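Fusolin (Unidentified entomopoxvirus, PDB 4OW5) probably binds chitin and attacks it as a copper-dependent lytic polysaccharide monooxygenase, enhancing viral virulence, and crystallizes in vivo into viral spindles. Local coordinates at residues F6-A9 / R10-C14; V41-K44 / V45-Q48; L124-N127 / T128-T131. All coordinates share one frame; numbering follows the deposited sequence.

Contact 1: F6-A9 / R10-C14; sequences FPIA and RQRRC. With EDO (1,2-ethanediol), chain F; EDO (1,2-ethanediol), chain H.
Ile8 and Ala9 meet the first turn of helix 10-17 in the short loop that leads from strand 2-6 of the fibronectin type III-like core into the helix, with Ala9 at the N-cap position. Ala9 O accepts the first helical bond from Arg13 N at 2.9 Å; the N-H...O angle of 164° shows it to be nearly straight. The Ala9 methyl touches the side-chain amide of Gln11, CB 3.4 Å from OE1. That amide is turned back toward the start of the helix by a bend at chi2 (-63°), and its NE2 is held by Asp66 O and Asn227.

Ile8 crosses both Arg12 and Arg13 at about a right angle, and its branches divide between them. CG1 meets the aliphatic part of Arg12, 3.8 Å from CG. CD1 runs on to the backbone of the next residue, 3.7 Å from Arg13 CA, while CG2 approaches the Arg13 guanidinium obliquely, 3.7 Å from NE. The Arg13 chain stays extended as far as CD and then bends at chi3 (-83°), which brings NE beside the Ile8 methyl; NH1 bonds to Tyr338 of the second subunit, whose Trp341 packs on Ile8 and Arg13.

Arg10 extends in the direction opposite to Arg12, forming a salt bridge to Asp230 and a cation-pi contact with Trp117. Its NH1 and NH2 also converge on O2 of one ethanediol. Arg12, which pairs with Asp66 through NH1, grips a second diol along another edge of its guanidinium: NE reaches O2 of that diol at 3.0 Å, and NH2 reaches its O1 at 3.1 Å.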
# COMPACT_ATOMS: atom_id res chain seq x y z
N PHE A 6 11.53 8.88 -17.14
CA PHE A 6 10.14 8.79 -16.66
C PHE A 6 9.56 7.43 -16.96
O PHE A 6 9.43 7.11 -18.14
CB PHE A 6 9.22 9.87 -17.26
CG PHE A 6 7.90 9.84 -16.53
CD1 PHE A 6 7.81 10.22 -15.20
CD2 PHE A 6 6.77 9.30 -17.13
CE1 PHE A 6 6.66 10.01 -14.47
CE2 PHE A 6 5.56 9.19 -16.42
CZ PHE A 6 5.52 9.56 -15.09
N PRO A 7 9.16 6.62 -15.94
CA PRO A 7 9.35 6.83 -14.48
C PRO A 7 10.85 6.78 -14.18
O PRO A 7 11.53 5.93 -14.73
CB PRO A 7 8.59 5.67 -13.82
CG PRO A 7 7.99 4.87 -14.88
CD PRO A 7 8.58 5.30 -16.22
N ILE A 8 11.35 7.67 -13.35
CA ILE A 8 12.79 7.81 -13.09
C ILE A 8 13.41 6.47 -12.68
O ILE A 8 12.85 5.76 -11.84
CB ILE A 8 13.10 8.93 -12.08
CG1 ILE A 8 14.61 9.26 -12.09
CG2 ILE A 8 12.59 8.67 -10.67
CD1 ILE A 8 14.99 10.56 -11.30
N ALA A 9 14.54 6.11 -13.34
CA ALA A 9 15.21 4.86 -13.01
C ALA A 9 15.77 4.95 -11.57
O ALA A 9 16.14 6.03 -11.12
CB ALA A 9 16.34 4.58 -13.98
N ARG A 10 15.84 3.81 -10.89
CA ARG A 10 16.33 3.73 -9.51
C ARG A 10 17.69 4.38 -9.33
O ARG A 10 17.88 5.19 -8.41
CB ARG A 10 16.41 2.26 -9.08
CG ARG A 10 16.73 2.07 -7.63
CD ARG A 10 16.81 0.59 -7.33
NE ARG A 10 15.47 -0.02 -7.27
CZ ARG A 10 15.25 -1.28 -6.95
NH1 ARG A 10 16.26 -2.08 -6.65
NH2 ARG A 10 14.01 -1.75 -6.89
N GLN A 11 18.66 3.98 -10.16
CA GLN A 11 20.01 4.50 -10.04
C GLN A 11 20.09 5.98 -10.45
O GLN A 11 20.95 6.69 -9.95
CB GLN A 11 21.02 3.66 -10.82
CG GLN A 11 21.17 3.92 -12.31
CD GLN A 11 19.94 3.66 -13.13
OE1 GLN A 11 19.06 2.90 -12.77
NE2 GLN A 11 19.91 4.20 -14.30
N ARG A 12 19.26 6.40 -11.39
CA ARG A 12 19.18 7.79 -11.81
C ARG A 12 18.66 8.67 -10.66
O ARG A 12 19.22 9.74 -10.41
CB ARG A 12 18.27 7.95 -13.04
CG ARG A 12 18.10 9.39 -13.52
CD ARG A 12 19.41 10.10 -13.77
NE ARG A 12 19.20 11.49 -14.15
CZ ARG A 12 20.16 12.39 -14.30
NH1 ARG A 12 21.44 12.06 -14.14
NH2 ARG A 12 19.85 13.64 -14.62
N ARG A 13 17.63 8.23 -9.94
CA ARG A 13 17.15 8.97 -8.77
C ARG A 13 18.27 9.12 -7.72
O ARG A 13 18.45 10.21 -7.16
CB ARG A 13 15.93 8.30 -8.13
CG ARG A 13 15.40 9.03 -6.91
CD ARG A 13 14.23 8.31 -6.28
NE ARG A 13 12.99 8.63 -6.96
CZ ARG A 13 12.12 9.57 -6.61
NH1 ARG A 13 12.36 10.36 -5.56
NH2 ARG A 13 11.00 9.75 -7.31
N CYS A 14 19.00 8.04 -7.45
CA CYS A 14 20.09 8.10 -6.47
C CYS A 14 21.16 9.08 -6.92
O CYS A 14 21.63 9.86 -6.11
CB CYS A 14 20.66 6.71 -6.19
SG CYS A 14 19.49 5.59 -5.38
C1 EDO F . 16.22 15.16 -13.73
O1 EDO F . 17.13 15.19 -14.82
C2 EDO F . 16.14 13.72 -13.13
O2 EDO F . 16.47 12.75 -14.12
C1 EDO H . 16.32 -5.58 -7.08
O1 EDO H . 16.86 -6.85 -7.21
C2 EDO H . 15.94 -5.24 -5.64
O2 EDO H . 14.87 -4.33 -5.76

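Contact 2: V41-K44 / V45-Q48; sequences VYNK and VLQQ. With EDO (1,2-ethanediol), chain E.
Tyr42 and Leu46, one helical turn apart, make the closest apolar side-chain contact in the last two turns of helix 32-47: Tyr42 CE1 lies 3.5 Å from Leu46 CD1. The methyl comes obliquely to the ring. With Leu46 CG anti to its carbonyl carbon (chi1 -72°) and CD1 trans beyond it, the methyl extends back toward Tyr42. Lys44 and Gln48 lie side by side and point the same way, Lys44 CG 3.9 Å from Gln48 NE2; Lys44 NZ forms a salt bridge with Asp107, and Gln48 OE1 accepts from Trp100 and Arg101.

These pairs are set by the i to i+4 backbone hydrogen bonds of the helix. Asn43 O accepts one from Gln47 N at 2.9 Å, and Lys44 O one from Gln48 N at 3.1 Å. The N-H...O angle falls from 156° to 139° between these two, in keeping with Gln48 leaving helical geometry. The Asn43 amide holds an ethanediol with both ends, OD1 accepting from O1 at 2.7 Å and ND2 donating to O2 at 2.9 Å.

Val41, Tyr42 and Val45 pack against helix 52-64, whereas Asn43, Leu46 and Gln47 meet residues 245-248 of the second subunit, placing the helix end between its neighbouring helix and the dimer partner.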
# COMPACT_ATOMS: atom_id res chain seq x y z
N VAL A 41 28.15 -1.28 -1.10
CA VAL A 41 29.33 -1.38 -1.97
C VAL A 41 30.56 -0.88 -1.20
O VAL A 41 31.59 -1.54 -1.23
CB VAL A 41 29.13 -0.63 -3.28
CG1 VAL A 41 30.43 -0.61 -4.08
CG2 VAL A 41 28.01 -1.29 -4.08
N TYR A 42 30.45 0.25 -0.54
CA TYR A 42 31.53 0.79 0.29
C TYR A 42 31.99 -0.28 1.34
O TYR A 42 33.18 -0.60 1.41
CB TYR A 42 31.03 2.06 0.99
CG TYR A 42 32.03 2.77 1.88
CD1 TYR A 42 31.99 2.63 3.25
CD2 TYR A 42 32.94 3.67 1.35
CE1 TYR A 42 32.89 3.30 4.08
CE2 TYR A 42 33.86 4.35 2.16
CZ TYR A 42 33.84 4.14 3.53
OH TYR A 42 34.73 4.81 4.33
N ASN A 43 31.05 -0.86 2.06
CA ASN A 43 31.41 -1.88 3.08
C ASN A 43 31.95 -3.18 2.45
O ASN A 43 32.83 -3.78 3.04
CB ASN A 43 30.24 -2.18 4.00
CG ASN A 43 29.88 -1.02 4.88
OD1 ASN A 43 30.68 -0.14 5.13
ND2 ASN A 43 28.64 -0.95 5.31
N LYS A 44 31.49 -3.57 1.25
CA LYS A 44 31.98 -4.77 0.54
C LYS A 44 33.47 -4.63 0.20
O LYS A 44 34.25 -5.56 0.43
CB LYS A 44 31.17 -5.01 -0.73
CG LYS A 44 31.48 -6.34 -1.44
CD LYS A 44 30.55 -6.41 -2.67
CE LYS A 44 30.77 -7.61 -3.55
NZ LYS A 44 29.71 -7.68 -4.59
N VAL A 45 33.87 -3.46 -0.30
CA VAL A 45 35.24 -3.16 -0.64
C VAL A 45 36.10 -3.14 0.63
O VAL A 45 37.22 -3.65 0.59
CB VAL A 45 35.36 -1.85 -1.47
CG1 VAL A 45 36.82 -1.47 -1.72
CG2 VAL A 45 34.61 -2.02 -2.81
N LEU A 46 35.60 -2.57 1.72
CA LEU A 46 36.37 -2.52 2.98
C LEU A 46 36.57 -3.92 3.52
O LEU A 46 37.64 -4.21 4.04
CB LEU A 46 35.68 -1.67 4.06
CG LEU A 46 35.68 -0.14 3.84
CD1 LEU A 46 34.91 0.53 4.94
CD2 LEU A 46 37.09 0.44 3.80
N GLN A 47 35.55 -4.79 3.44
CA GLN A 47 35.63 -6.18 3.90
C GLN A 47 36.66 -6.95 3.10
O GLN A 47 37.28 -7.85 3.64
CB GLN A 47 34.26 -6.88 3.78
CG GLN A 47 33.28 -6.44 4.86
CD GLN A 47 33.58 -7.01 6.24
OE1 GLN A 47 34.50 -7.79 6.44
NE2 GLN A 47 32.78 -6.61 7.22
N GLN A 48 36.82 -6.63 1.81
CA GLN A 48 37.77 -7.32 0.93
C GLN A 48 39.20 -6.70 0.97
O GLN A 48 40.02 -6.99 0.11
CB GLN A 48 37.25 -7.33 -0.51
CG GLN A 48 36.02 -8.22 -0.72
CD GLN A 48 35.55 -8.26 -2.14
OE1 GLN A 48 36.27 -7.87 -3.07
NE2 GLN A 48 34.36 -8.81 -2.37
C1 EDO E . 29.38 2.80 6.35
O1 EDO E . 30.54 2.06 6.71
C2 EDO E . 28.22 2.45 7.29
O2 EDO E . 27.77 1.11 7.08

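Contact 3: L124-N127 / T128-T131; sequences LQDN and TVST
A type I beta turn from Asp126 to Val129 reverses the loop between strands 120-123 and 131-140. Its closing bond is weak, Val129 N to Asp126 O at 3.4 Å, although the N-H...O angle of 167° is nearly straight. Side chains also meet across the turn.

Val129 turns one methyl to Leu124 and the Asp126 carbonyl, the other to the Asp126 carboxylate. CG2 lies 4.0 Å from Leu124 CD2, the two chains crossing at a slant, and 3.2 Å from Asp126 O. CG1 is 3.1 Å from Asp126 OD1, a close carbon-oxygen approach. Asp126 and Val129 cross at about a right angle; chi1 of Asp126 (56°) sets its CG between the backbone N and the carbonyl carbon, carrying the carboxylate to that methyl. A water donates to Asn127 O at 3.2 Å and, weakly, to Val129 O, linking the middle of the turn to its last residue.

The two central residues have partners elsewhere: Asn127 OD1 accepts from Arg236 N, and Thr128 packs on Thr162 of the second subunit. Backbone bonds tie Leu124 to Ala234, at the end of strand 223-234, and Ser130 to Val204, just beyond strand 194-203, suspending the turn between the two sheets.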
# COMPACT_ATOMS: atom_id res chain seq x y z
N LEU A 124 -4.45 7.39 -9.34
CA LEU A 124 -5.50 6.81 -10.16
C LEU A 124 -6.69 7.77 -10.16
O LEU A 124 -7.11 8.21 -9.10
CB LEU A 124 -5.93 5.44 -9.62
CG LEU A 124 -4.89 4.34 -9.65
CD1 LEU A 124 -5.38 3.11 -8.93
CD2 LEU A 124 -4.48 3.99 -11.05
N GLN A 125 -7.25 8.07 -11.31
CA GLN A 125 -8.48 8.91 -11.36
C GLN A 125 -9.67 8.04 -10.94
O GLN A 125 -10.63 8.54 -10.35
CB GLN A 125 -8.70 9.52 -12.76
N ASP A 126 -9.61 6.72 -11.25
CA ASP A 126 -10.65 5.78 -10.86
C ASP A 126 -9.97 4.44 -10.53
O ASP A 126 -9.13 3.95 -11.29
CB ASP A 126 -11.77 5.65 -11.90
CG ASP A 126 -11.33 5.27 -13.29
OD1 ASP A 126 -10.21 5.67 -13.67
OD2 ASP A 126 -12.13 4.64 -14.02
N ASN A 127 -10.30 3.91 -9.37
CA ASN A 127 -9.67 2.71 -8.84
C ASN A 127 -10.06 1.42 -9.57
O ASN A 127 -9.36 0.44 -9.40
CB ASN A 127 -10.00 2.57 -7.39
CG ASN A 127 -9.43 3.70 -6.57
OD1 ASN A 127 -8.44 4.34 -6.94
ND2 ASN A 127 -10.07 4.00 -5.47
N THR A 128 -11.09 1.44 -10.43
CA THR A 128 -11.50 0.25 -11.16
C THR A 128 -10.78 0.09 -12.49
O THR A 128 -10.95 -0.97 -13.07
CB THR A 128 -13.02 0.24 -11.38
OG1 THR A 128 -13.37 1.34 -12.22
CG2 THR A 128 -13.81 0.25 -10.09
N VAL A 129 -9.96 1.07 -12.97
CA VAL A 129 -9.18 0.90 -14.23
C VAL A 129 -8.31 -0.32 -14.18
O VAL A 129 -7.66 -0.55 -13.17
CB VAL A 129 -8.27 2.11 -14.62
CG1 VAL A 129 -9.07 3.25 -15.16
CG2 VAL A 129 -7.32 2.53 -13.48
N SER A 130 -8.22 -1.04 -15.28
CA SER A 130 -7.39 -2.24 -15.36
C SER A 130 -5.96 -1.92 -15.84
O SER A 130 -5.02 -2.67 -15.52
CB SER A 130 -8.02 -3.27 -16.29
OG SER A 130 -8.47 -2.62 -17.47
N THR A 131 -5.80 -0.85 -16.65
CA THR A 131 -4.50 -0.40 -17.12
C THR A 131 -4.43 1.11 -17.12
O THR A 131 -5.43 1.77 -17.32
CB THR A 131 -4.20 -0.92 -18.54
OG1 THR A 131 -5.14 -0.35 -19.45
CG2 THR A 131 -4.22 -2.44 -18.63
O HOH W 1 -8.49 -2.44 -10.59

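In the fold
Contact 1 is buried, its centre about 8 Å from that of the chain. Contact 2 is also mostly buried but lies about 25 Å out, and contact 3 is a surface turn. Contacts 2 and 3 fall on opposite sides of the chain's centre, with centres about 45 Å apart. No two contacts share a helix or strand, and none touches another, yet all reach the second subunit. Their chemistry follows their place: contact 1 combines a helix N-cap with an isoleucine packed on two arginines, contact 2 combines regular helical bonds with an apolar pair and a lysine lying beside a glutamine, and contact 3 relies on one weak turn bond, water and methyl contacts.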